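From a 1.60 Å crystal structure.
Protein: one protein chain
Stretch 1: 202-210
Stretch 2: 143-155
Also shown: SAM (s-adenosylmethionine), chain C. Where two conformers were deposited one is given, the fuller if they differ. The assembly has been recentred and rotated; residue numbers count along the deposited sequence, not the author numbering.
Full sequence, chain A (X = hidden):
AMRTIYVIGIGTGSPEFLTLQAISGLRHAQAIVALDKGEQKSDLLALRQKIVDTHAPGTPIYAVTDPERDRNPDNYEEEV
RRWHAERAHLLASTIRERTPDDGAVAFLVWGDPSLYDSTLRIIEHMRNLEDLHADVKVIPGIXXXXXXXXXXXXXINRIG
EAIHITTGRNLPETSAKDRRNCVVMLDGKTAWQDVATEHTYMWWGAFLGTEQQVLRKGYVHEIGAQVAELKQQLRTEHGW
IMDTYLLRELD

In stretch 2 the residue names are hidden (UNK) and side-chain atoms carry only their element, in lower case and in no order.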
# COMPACT_ATOMS: atom_id res chain seq x y z
N MSE A 202 0.02 -21.67 4.74
CA MSE A 202 0.17 -20.21 4.72
C MSE A 202 1.60 -19.80 4.37
O MSE A 202 2.59 -20.39 4.86
CB MSE A 202 -0.20 -19.61 6.09
CG MSE A 202 -0.03 -18.10 6.14
SE MSE A 202 -0.74 -17.25 7.78
CE MSE A 202 0.30 -18.20 9.11
N TRP A 203 1.70 -18.79 3.49
CA TRP A 203 2.89 -18.02 3.30
C TRP A 203 2.66 -16.60 3.82
O TRP A 203 1.74 -15.93 3.39
CB TRP A 203 3.27 -17.94 1.84
CG TRP A 203 3.64 -19.27 1.21
CD1 TRP A 203 4.89 -19.81 1.07
CD2 TRP A 203 2.74 -20.18 0.59
NE1 TRP A 203 4.81 -21.01 0.39
CE2 TRP A 203 3.51 -21.25 0.07
CE3 TRP A 203 1.34 -20.20 0.40
CZ2 TRP A 203 2.92 -22.31 -0.64
CZ3 TRP A 203 0.78 -21.26 -0.32
CH2 TRP A 203 1.57 -22.30 -0.82
N TRP A 204 3.49 -16.18 4.77
CA TRP A 204 3.29 -14.95 5.53
C TRP A 204 4.53 -14.08 5.42
O TRP A 204 5.67 -14.55 5.32
CB TRP A 204 2.95 -15.30 6.98
CG TRP A 204 2.71 -14.21 7.90
CD1 TRP A 204 1.49 -13.65 8.22
CD2 TRP A 204 3.68 -13.52 8.73
NE1 TRP A 204 1.65 -12.67 9.17
CE2 TRP A 204 2.98 -12.56 9.49
CE3 TRP A 204 5.08 -13.62 8.88
CZ2 TRP A 204 3.62 -11.75 10.44
CZ3 TRP A 204 5.70 -12.78 9.78
CH2 TRP A 204 4.97 -11.87 10.56
N GLY A 205 4.31 -12.76 5.44
CA GLY A 205 5.42 -11.86 5.54
C GLY A 205 5.05 -10.53 6.13
O GLY A 205 3.95 -10.02 5.90
N ALA A 206 6.01 -9.95 6.85
CA ALA A 206 5.87 -8.63 7.44
C ALA A 206 7.05 -7.78 7.05
O ALA A 206 8.14 -8.27 6.83
CB ALA A 206 5.74 -8.72 8.95
N PHE A 207 6.79 -6.47 6.92
CA PHE A 207 7.83 -5.50 6.56
C PHE A 207 8.52 -5.94 5.27
O PHE A 207 9.74 -5.80 5.11
CB PHE A 207 8.84 -5.37 7.71
CG PHE A 207 8.21 -5.11 9.07
CD1 PHE A 207 7.52 -3.92 9.31
CD2 PHE A 207 8.33 -6.02 10.08
CE1 PHE A 207 6.95 -3.64 10.55
CE2 PHE A 207 7.76 -5.76 11.36
CZ PHE A 207 7.07 -4.58 11.56
N LEU A 208 7.71 -6.45 4.34
CA LEU A 208 8.22 -6.97 3.08
C LEU A 208 8.98 -5.92 2.30
O LEU A 208 8.56 -4.76 2.26
CB LEU A 208 7.07 -7.46 2.20
CG LEU A 208 6.37 -8.70 2.70
CD1 LEU A 208 5.02 -8.82 2.04
CD2 LEU A 208 7.21 -9.95 2.45
N GLY A 209 10.10 -6.34 1.69
CA GLY A 209 10.92 -5.46 0.87
C GLY A 209 12.03 -4.78 1.66
O GLY A 209 13.05 -4.37 1.05
N THR A 210 11.84 -4.62 2.97
CA THR A 210 12.69 -3.82 3.86
C THR A 210 13.77 -4.69 4.47
O THR A 210 13.73 -5.92 4.42
CB THR A 210 11.89 -3.16 5.03
OG1 THR A 210 11.64 -4.15 6.02
CG2 THR A 210 10.58 -2.48 4.58
N UNK A 143 3.13 -4.11 -5.70
CA UNK A 143 2.29 -4.27 -4.53
C UNK A 143 2.93 -5.20 -3.46
O UNK A 143 3.82 -5.99 -3.76
c UNK A 143 0.16 -4.13 -6.02
o UNK A 143 1.13 -6.28 -5.32
c UNK A 143 0.92 -4.91 -4.92
N UNK A 144 2.45 -5.10 -2.23
CA UNK A 144 2.91 -5.98 -1.16
C UNK A 144 2.66 -7.46 -1.52
O UNK A 144 3.43 -8.36 -1.18
c UNK A 144 2.21 -5.60 0.16
N UNK A 145 1.54 -7.72 -2.19
CA UNK A 145 1.21 -9.09 -2.65
C UNK A 145 2.29 -9.64 -3.57
O UNK A 145 2.71 -10.81 -3.47
c UNK A 145 -0.15 -9.10 -3.41
c UNK A 145 -0.50 -10.51 -3.87
c UNK A 145 -1.28 -8.50 -2.55
N UNK A 146 2.73 -8.82 -4.51
CA UNK A 146 3.78 -9.27 -5.45
C UNK A 146 5.11 -9.49 -4.75
O UNK A 146 5.88 -10.39 -5.12
c UNK A 146 2.82 -8.26 -7.54
c UNK A 146 3.93 -8.23 -6.56
o UNK A 146 3.35 -7.13 -9.59
c UNK A 146 2.89 -7.04 -8.45
n UNK A 146 2.46 -5.90 -7.95
N UNK A 147 5.41 -8.68 -3.74
CA UNK A 147 6.65 -8.88 -2.96
C UNK A 147 6.52 -10.17 -2.13
O UNK A 147 7.46 -10.93 -2.05
c UNK A 147 7.15 -6.39 -3.01
c UNK A 147 7.02 -7.67 -2.10
c UNK A 147 8.33 -7.92 -1.40
N UNK A 148 5.36 -10.44 -1.54
CA UNK A 148 5.17 -11.67 -0.77
C UNK A 148 5.46 -12.90 -1.65
O UNK A 148 6.20 -13.82 -1.27
c UNK A 148 3.45 -13.06 0.54
c UNK A 148 1.93 -13.33 0.58
c UNK A 148 3.73 -11.75 -0.23
c UNK A 148 3.99 -13.04 1.97
N UNK A 149 4.83 -12.94 -2.83
CA UNK A 149 4.95 -14.14 -3.67
C UNK A 149 6.38 -14.21 -4.21
O UNK A 149 6.95 -15.31 -4.32
c UNK A 149 3.90 -14.17 -4.77
o UNK A 149 3.91 -12.95 -5.50
c UNK A 149 2.52 -14.37 -4.14
N UNK A 150 7.01 -13.09 -4.53
CA UNK A 150 8.36 -13.12 -5.08
C UNK A 150 9.37 -13.57 -4.00
O UNK A 150 10.24 -14.40 -4.25
c UNK A 150 8.77 -11.76 -5.70
N UNK A 151 9.23 -13.03 -2.77
CA UNK A 151 10.16 -13.37 -1.72
C UNK A 151 10.07 -14.85 -1.29
O UNK A 151 11.09 -15.50 -0.96
c UNK A 151 10.45 -11.00 -0.80
o UNK A 151 12.79 -11.35 -0.30
c UNK A 151 9.99 -12.45 -0.53
c UNK A 151 11.94 -10.92 -1.12
o UNK A 151 12.30 -10.43 -2.23
N UNK A 152 8.86 -15.40 -1.32
CA UNK A 152 8.64 -16.85 -1.10
C UNK A 152 8.87 -17.76 -2.31
O UNK A 152 8.93 -19.00 -2.15
c UNK A 152 7.25 -17.10 -0.55
c UNK A 152 7.09 -16.79 0.92
n UNK A 152 6.55 -16.03 2.91
n UNK A 152 7.64 -17.59 1.90
c UNK A 152 7.30 -17.11 3.09
c UNK A 152 6.42 -15.80 1.56
N UNK A 153 9.03 -17.14 -3.50
CA UNK A 153 9.27 -17.88 -4.72
C UNK A 153 8.13 -18.78 -5.12
O UNK A 153 8.34 -19.93 -5.56
N UNK A 154 6.91 -18.26 -4.97
CA UNK A 154 5.72 -19.03 -5.26
C UNK A 154 4.84 -18.34 -6.32
O UNK A 154 4.98 -17.14 -6.64
c UNK A 154 3.34 -18.11 -2.25
c UNK A 154 4.36 -17.94 -3.39
c UNK A 154 4.84 -19.25 -3.99
c UNK A 154 5.60 -20.09 -2.94
N UNK A 155 3.95 -19.14 -6.89
CA UNK A 155 2.90 -18.63 -7.76
C UNK A 155 1.70 -18.22 -6.90
O UNK A 155 1.42 -18.82 -5.83
c UNK A 155 3.68 -20.15 -9.68
c UNK A 155 3.39 -21.41 -10.52
c UNK A 155 4.14 -18.98 -10.55
c UNK A 155 2.50 -19.69 -8.79
N SAM C . -1.42 0.03 -2.15
CA SAM C . -0.71 -0.96 -1.28
C SAM C . -0.11 -2.08 -2.09
O SAM C . 0.53 -2.99 -1.50
OXT SAM C . -0.23 -2.07 -3.34
CB SAM C . -1.66 -1.50 -0.20
CG SAM C . -2.10 -0.46 0.84
SD SAM C . -3.12 -1.08 2.22
CE SAM C . -3.43 0.53 2.99
C5' SAM C . -1.99 -1.67 3.53
C4' SAM C . -1.85 -3.20 3.60
O4' SAM C . -0.95 -3.61 2.62
C3' SAM C . -1.26 -3.74 4.90
O3' SAM C . -2.22 -3.87 5.92
C2' SAM C . -0.65 -5.05 4.50
O2' SAM C . -1.68 -6.01 4.29
C1' SAM C . -0.10 -4.63 3.15
N9 SAM C . 1.30 -4.15 3.23
C8 SAM C . 1.75 -2.92 2.78
N7 SAM C . 3.07 -2.83 2.92
C5 SAM C . 3.50 -4.03 3.42
C6 SAM C . 4.76 -4.53 3.70
N6 SAM C . 5.89 -3.80 3.52
N1 SAM C . 4.87 -5.83 4.20
C2 SAM C . 3.75 -6.61 4.33
N3 SAM C . 2.50 -6.12 4.04
C4 SAM C . 2.37 -4.86 3.57

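Position 143 carries two carbons and one oxygen, the first carbon bearing the other two atoms; the oxygen lies 3.1 Å from the backbone N of 146 and accepts its hydrogen bond. This is Thr143, the N-cap of the helix. Position 144 has a single side-chain carbon, and its backbone N donates to SAM O at 2.9 Å: Ala144. Its carbonyl O lies 3.6 Å from Leu208 CD1.

At 145 one carbon carries two more, directed away from the strand, as in Val145. Position 146 shows a chain of three carbons ending in one oxygen and one nitrogen, an amide, without contact to stretch 1: Gln146. Position 147 again has three carbons forked at the first, now pointing toward stretch 1. It is Val147, whose CG1 sits 3.8 Å from Leu208 CB and 3.9 Å from Gly209 N.

Position 148 has four carbons forked at the second. Its CB-bond points sideways, but the tip turns inward, one terminal carbon lying 3.5 Å from Gly205 N and the other 3.8 Å from Trp203 O: Leu148. The strand leaves room for it at Gly205, where an ideal CB would sit only 3.3 Å from Leu148 CD1 and would clash with Leu208 CD2.

At 149 one carbon bears an oxygen and a carbon, directed away from the strand, giving Thr149; the lone carbon at 150 gives Ala150, exposed and out of reach; three carbons ending in a carboxylate at 151, without close contact here, give Glu151.

Position 152 has one carbon and a five-membered ring of three carbons and two nitrogens. One ring nitrogen lies 3.0 Å from Trp204 O, and the ring face receives the edge of Trp203, the planes inclined at 69°. This is His152, whose NE2 donates to Trp204 O. Position 153 has no side-chain atoms and a positive phi: Gly153, which ends the helix in a Schellman motif. At 154 four carbons fork at the first; the end carbon of the longer arm lies over the Trp203 ring, 3.7 Å from the centroid of the five-membered ring, so this is Ile154. Four carbons forked at the second make 155 Leu155, beyond reach of stretch 1.

The contact is thus apolar at the Leu208 end, where Val147 and Leu148 pack; at the Trp203 end, Ile154 CD1 packs over one face of the indole, whose edge meets the face of the His152 ring. The single cross-stretch hydrogen bond anchors the imidazole to the strand backbone. SAM also bridges the stretches: its N1 accepts from Leu208 N at 2.9 Å while its carboxylate binds the helix start.

Stretch 2 (143-155) TAVQVLTAEHGIL
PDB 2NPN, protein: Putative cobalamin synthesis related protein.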